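Local coordinates for ZmpA Glycopeptidase (Clostridium perfringens, PDB 6XSX), which is a metalloprotease of the M60 glycopeptidase family, seen here as its catalytic module, and probably cleaves the peptide backbone of glycosylated proteins, at residues N315-I326 with L349-L360. Sequence-based numbering, arbitrary orientation.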
loop_
_atom_site.group_PDB
_atom_site.type_symbol
_atom_site.label_atom_id
_atom_site.label_comp_id
_atom_site.label_asym_id
_atom_site.label_seq_id
_atom_site.Cartn_x
_atom_site.Cartn_y
_atom_site.Cartn_z
ATOM N N ASN A 315 9.003 0.107 9.107
ATOM C CA ASN A 315 10.243 -0.115 8.381
ATOM C C ASN A 315 11.290 0.897 8.845
ATOM O O ASN A 315 12.485 0.612 8.856
ATOM C CB ASN A 315 10.025 -0.001 6.872
ATOM C CG ASN A 315 11.011 -0.809 6.056
ATOM O OD1 ASN A 315 11.786 -1.597 6.601
ATOM N ND2 ASN A 315 10.963 -0.640 4.743
ATOM N N ILE A 316 10.829 2.081 9.252
ATOM C CA ILE A 316 11.767 3.098 9.694
ATOM C C ILE A 316 12.485 2.613 10.958
ATOM O O ILE A 316 13.686 2.849 11.114
ATOM C CB ILE A 316 11.109 4.488 9.806
ATOM C CG1 ILE A 316 10.528 4.921 8.453
ATOM C CG2 ILE A 316 12.115 5.499 10.327
ATOM C CD1 ILE A 316 9.779 6.239 8.467
ATOM N N THR A 317 11.771 1.892 11.833
ATOM C CA THR A 317 12.428 1.247 12.966
ATOM C C THR A 317 13.264 0.068 12.472
ATOM O O THR A 317 14.409 -0.104 12.884
ATOM C CB THR A 317 11.428 0.826 14.049
ATOM O OG1 THR A 317 10.893 2.026 14.610
ATOM C CG2 THR A 317 12.049 -0.018 15.146
ATOM N N ARG A 318 12.684 -0.735 11.574
ATOM C CA ARG A 318 13.326 -1.953 11.106
ATOM C C ARG A 318 14.695 -1.623 10.504
ATOM O O ARG A 318 15.652 -2.343 10.754
ATOM C CB ARG A 318 12.370 -2.748 10.208
ATOM C CG ARG A 318 12.814 -4.171 9.900
ATOM C CD ARG A 318 11.724 -5.029 9.269
ATOM N NE ARG A 318 11.114 -4.494 8.050
ATOM C CZ ARG A 318 9.923 -3.899 7.998
ATOM N NH1 ARG A 318 9.446 -3.459 6.844
ATOM N NH2 ARG A 318 9.205 -3.749 9.099
ATOM N N GLN A 319 14.801 -0.513 9.759
ATOM C CA GLN A 319 16.067 -0.109 9.161
ATOM C C GLN A 319 16.895 0.764 10.113
ATOM O O GLN A 319 17.871 1.368 9.681
ATOM C CB GLN A 319 15.854 0.651 7.846
ATOM C CG GLN A 319 14.946 -0.045 6.839
ATOM C CD GLN A 319 15.439 -1.412 6.437
ATOM O OE1 GLN A 319 14.762 -2.419 6.641
ATOM N NE2 GLN A 319 16.636 -1.460 5.877
ATOM N N ASN A 320 16.503 0.852 11.391
ATOM C CA ASN A 320 17.285 1.548 12.407
ATOM C C ASN A 320 17.532 3.013 12.035
ATOM O O ASN A 320 18.548 3.583 12.430
ATOM C CB ASN A 320 18.662 0.897 12.623
ATOM C CG ASN A 320 18.643 -0.573 12.992
ATOM O OD1 ASN A 320 17.761 -1.036 13.712
ATOM N ND2 ASN A 320 19.637 -1.320 12.532
ATOM N N LEU A 321 16.613 3.626 11.277
ATOM C CA LEU A 321 16.861 4.939 10.699
ATOM C C LEU A 321 16.547 6.062 11.687
ATOM O O LEU A 321 17.093 7.156 11.566
ATOM C CB LEU A 321 16.046 5.104 9.413
ATOM C CG LEU A 321 16.488 4.233 8.235
ATOM C CD1 LEU A 321 15.653 4.539 6.999
ATOM C CD2 LEU A 321 17.973 4.426 7.934
ATOM N N TRP A 322 15.636 5.811 12.632
ATOM C CA TRP A 322 15.358 6.813 13.651
ATOM C C TRP A 322 16.671 7.214 14.319
ATOM O O TRP A 322 16.989 8.402 14.390
ATOM C CB TRP A 322 14.348 6.309 14.688
ATOM C CG TRP A 322 12.956 6.024 14.200
ATOM C CD1 TRP A 322 12.304 4.825 14.267
ATOM C CD2 TRP A 322 12.018 6.954 13.627
ATOM N NE1 TRP A 322 11.030 4.938 13.784
ATOM C CE2 TRP A 322 10.823 6.235 13.381
ATOM C CE3 TRP A 322 12.060 8.320 13.311
ATOM C CZ2 TRP A 322 9.694 6.834 12.822
ATOM C CZ3 TRP A 322 10.941 8.911 12.761
ATOM C CH2 TRP A 322 9.774 8.177 12.523
ATOM N N GLU A 323 17.439 6.203 14.754
ATOM C CA GLU A 323 18.647 6.419 15.539
ATOM C C GLU A 323 19.853 6.742 14.650
ATOM O O GLU A 323 20.715 7.527 15.045
ATOM C CB GLU A 323 18.914 5.233 16.476
ATOM C CG GLU A 323 17.867 5.059 17.576
ATOM C CD GLU A 323 17.732 6.216 18.561
ATOM O OE1 GLU A 323 18.763 6.693 19.049
ATOM O OE2 GLU A 323 16.592 6.642 18.849
ATOM N N ARG A 324 19.935 6.126 13.464
ATOM C CA ARG A 324 21.105 6.287 12.611
ATOM C C ARG A 324 21.080 7.618 11.860
ATOM O O ARG A 324 22.130 8.142 11.497
ATOM C CB ARG A 324 21.187 5.174 11.562
ATOM C CG ARG A 324 21.773 3.866 12.076
ATOM C CD ARG A 324 21.765 2.829 10.971
ATOM N NE ARG A 324 22.477 1.649 11.431
ATOM C CZ ARG A 324 22.783 0.589 10.682
ATOM N NH1 ARG A 324 22.453 0.555 9.399
ATOM N NH2 ARG A 324 23.432 -0.429 11.221
ATOM N N ASN A 325 19.880 8.148 11.603
ATOM C CA ASN A 325 19.715 9.160 10.572
ATOM C C ASN A 325 18.882 10.334 11.075
ATOM O O ASN A 325 19.350 11.472 11.068
ATOM C CB ASN A 325 19.032 8.588 9.328
ATOM C CG ASN A 325 20.006 8.146 8.258
ATOM O OD1 ASN A 325 20.238 8.880 7.293
ATOM N ND2 ASN A 325 20.575 6.956 8.417
ATOM N N ILE A 326 17.632 10.045 11.459
ATOM C CA ILE A 326 16.595 11.060 11.531
ATOM C C ILE A 326 16.775 11.873 12.805
ATOM O O ILE A 326 16.935 13.087 12.744
ATOM C CB ILE A 326 15.189 10.423 11.429
ATOM C CG1 ILE A 326 15.006 9.690 10.096
ATOM C CG2 ILE A 326 14.104 11.476 11.638
ATOM C CD1 ILE A 326 14.009 8.557 10.126
ATOM N N LEU A 349 13.113 6.308 2.716
ATOM C CA LEU A 349 12.475 6.356 4.024
ATOM C C LEU A 349 12.853 7.643 4.750
ATOM O O LEU A 349 12.025 8.223 5.450
ATOM C CB LEU A 349 12.861 5.128 4.853
ATOM C CG LEU A 349 12.267 3.800 4.385
ATOM C CD1 LEU A 349 12.818 2.653 5.216
ATOM C CD2 LEU A 349 10.743 3.829 4.449
ATOM N N SER A 350 14.105 8.081 4.573
ATOM C CA SER A 350 14.555 9.351 5.116
ATOM C C SER A 350 13.714 10.494 4.556
ATOM O O SER A 350 13.406 11.448 5.268
ATOM C CB SER A 350 16.021 9.585 4.832
ATOM O OG SER A 350 16.807 8.823 5.725
ATOM N N HIS A 351 13.388 10.409 3.266
ATOM C CA HIS A 351 12.645 11.475 2.623
ATOM C C HIS A 351 11.204 11.495 3.121
ATOM O O HIS A 351 10.607 12.565 3.200
ATOM C CB HIS A 351 12.789 11.418 1.092
ATOM C CG HIS A 351 14.031 12.101 0.613
ATOM N ND1 HIS A 351 14.090 13.468 0.406
ATOM C CD2 HIS A 351 15.270 11.627 0.348
ATOM C CE1 HIS A 351 15.305 13.802 0.009
ATOM N NE2 HIS A 351 16.048 12.689 -0.029
ATOM N N VAL A 352 10.659 10.318 3.460
ATOM C CA VAL A 352 9.260 10.227 3.868
ATOM C C VAL A 352 9.121 10.541 5.362
ATOM O O VAL A 352 8.036 10.920 5.805
ATOM C CB VAL A 352 8.615 8.873 3.492
ATOM C CG1 VAL A 352 8.928 7.774 4.498
ATOM C CG2 VAL A 352 7.105 9.005 3.314
ATOM N N ALA A 353 10.239 10.418 6.104
ATOM C CA ALA A 353 10.267 10.527 7.561
ATOM C C ALA A 353 9.452 11.719 8.079
ATOM O O ALA A 353 8.617 11.540 8.967
ATOM C CB ALA A 353 11.688 10.554 8.078
ATOM N N PRO A 354 9.659 12.963 7.583
ATOM C CA PRO A 354 8.929 14.122 8.106
ATOM C C PRO A 354 7.406 14.021 8.002
ATOM O O PRO A 354 6.681 14.569 8.837
ATOM C CB PRO A 354 9.447 15.296 7.250
ATOM C CG PRO A 354 10.024 14.633 6.010
ATOM C CD PRO A 354 10.617 13.340 6.528
ATOM N N LEU A 355 6.943 13.336 6.950
ATOM C CA LEU A 355 5.525 13.165 6.678
ATOM C C LEU A 355 4.968 12.077 7.593
ATOM O O LEU A 355 3.867 12.208 8.120
ATOM C CB LEU A 355 5.328 12.798 5.200
ATOM C CG LEU A 355 5.683 13.906 4.202
ATOM C CD1 LEU A 355 5.681 13.380 2.772
ATOM C CD2 LEU A 355 4.745 15.092 4.327
ATOM N N TRP A 356 5.740 11.002 7.765
ATOM C CA TRP A 356 5.356 9.921 8.657
ATOM C C TRP A 356 5.190 10.442 10.088
ATOM O O TRP A 356 4.239 10.079 10.784
ATOM C CB TRP A 356 6.364 8.768 8.566
ATOM C CG TRP A 356 6.033 7.617 9.468
ATOM C CD1 TRP A 356 6.813 7.095 10.458
ATOM C CD2 TRP A 356 4.807 6.862 9.484
ATOM N NE1 TRP A 356 6.174 6.046 11.062
ATOM C CE2 TRP A 356 4.934 5.892 10.501
ATOM C CE3 TRP A 356 3.620 6.903 8.738
ATOM C CZ2 TRP A 356 3.919 4.978 10.788
ATOM C CZ3 TRP A 356 2.613 6.000 9.028
ATOM C CH2 TRP A 356 2.764 5.050 10.040
ATOM N N GLN A 357 6.123 11.302 10.518
ATOM C CA GLN A 357 6.092 11.902 11.846
ATOM C C GLN A 357 4.799 12.686 12.065
ATOM O O GLN A 357 4.200 12.593 13.136
ATOM C CB GLN A 357 7.289 12.828 12.056
ATOM C CG GLN A 357 8.613 12.094 12.168
ATOM C CD GLN A 357 9.745 13.026 12.515
ATOM O OE1 GLN A 357 9.902 14.087 11.918
ATOM N NE2 GLN A 357 10.550 12.626 13.492
ATOM N N LEU A 358 4.395 13.482 11.066
ATOM C CA LEU A 358 3.159 14.249 11.155
ATOM C C LEU A 358 1.961 13.309 11.271
ATOM O O LEU A 358 0.988 13.651 11.935
ATOM C CB LEU A 358 3.016 15.185 9.947
ATOM C CG LEU A 358 4.088 16.272 9.821
ATOM C CD1 LEU A 358 3.933 17.068 8.527
ATOM C CD2 LEU A 358 4.090 17.207 11.028
ATOM N N GLN A 359 2.051 12.124 10.644
ATOM C CA GLN A 359 0.981 11.136 10.660
ATOM C C GLN A 359 0.957 10.396 12.000
ATOM O O GLN A 359 -0.107 10.029 12.492
ATOM C CB GLN A 359 1.126 10.153 9.497
ATOM C CG GLN A 359 0.083 9.041 9.477
ATOM C CD GLN A 359 -1.324 9.526 9.200
ATOM O OE1 GLN A 359 -1.544 10.632 8.715
ATOM N NE2 GLN A 359 -2.297 8.701 9.527
ATOM N N LEU A 360 2.133 10.187 12.595
ATOM C CA LEU A 360 2.195 9.622 13.938
ATOM C C LEU A 360 1.535 10.600 14.916
ATOM O O LEU A 360 0.810 10.189 15.818
ATOM C CB LEU A 360 3.661 9.369 14.312
ATOM C CG LEU A 360 4.342 8.174 13.636
ATOM C CD1 LEU A 360 5.853 8.239 13.845
ATOM C CD2 LEU A 360 3.817 6.861 14.199
#
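The indoles of Trp-322 and Trp-356 meet rim to rim, CZ2 of Trp-322 lying 3.7 Å from CD1 of Trp-356 and each atom lying near the plane of the other ring. Neither covers the other; the planes differ by 28°, and one face of each ring carries an aliphatic neighbour from its own segment. CG2 of Ile-316 sits over the centre of the Trp-322 ring, 3.4 Å above its plane, while CG of Leu-360 lies over one face of Trp-356 near the rim. The other branch of Ile-316 reaches across: with CG1 anti to the carbonyl carbon (chi1 -59°), its CD1 comes obliquely to 3.7 Å from CD1 of Trp-356, so one isoleucine touches both indoles.

Farther along the Trp-322 rim, the extended chain of Gln-357 runs past in the opposite direction, its NE2 3.8 Å from CZ3 of Trp-322. The amide is tilted only modestly from the ring plane, and its rotation is fixed from outside: OE1 is hydrogen-bonded to NE2 of His-409, while NE2 bonds to the carbonyl oxygens of Trp-432 and Ala-434.

Leu-349 packs against both helix 315-318 and the start of helix 321-331. Its CB is 3.6 Å from CD1 of Leu-321, the two side chains crossing at about a right angle, and its CD2 faces CG1 of Ile-316. Ala-353 offers only a methyl, CB, against which CD1 of Ile-326 packs at 3.7 Å.

A Schellman motif, with Asn-320 at positive phi as its C-prime residue, ends helix 315-318 and turns the chain into helix 321-331. The axes of segments 321-326 and 349-360 cross at -107°, a buried crossing of helices within the M60 peptidase domain. The side chain of Asn-315 lies near, without touching, His-281, Glu-282 and His-285, an HExxH pattern consistent with a metallopeptidase metal site, though no metal is bound to it here.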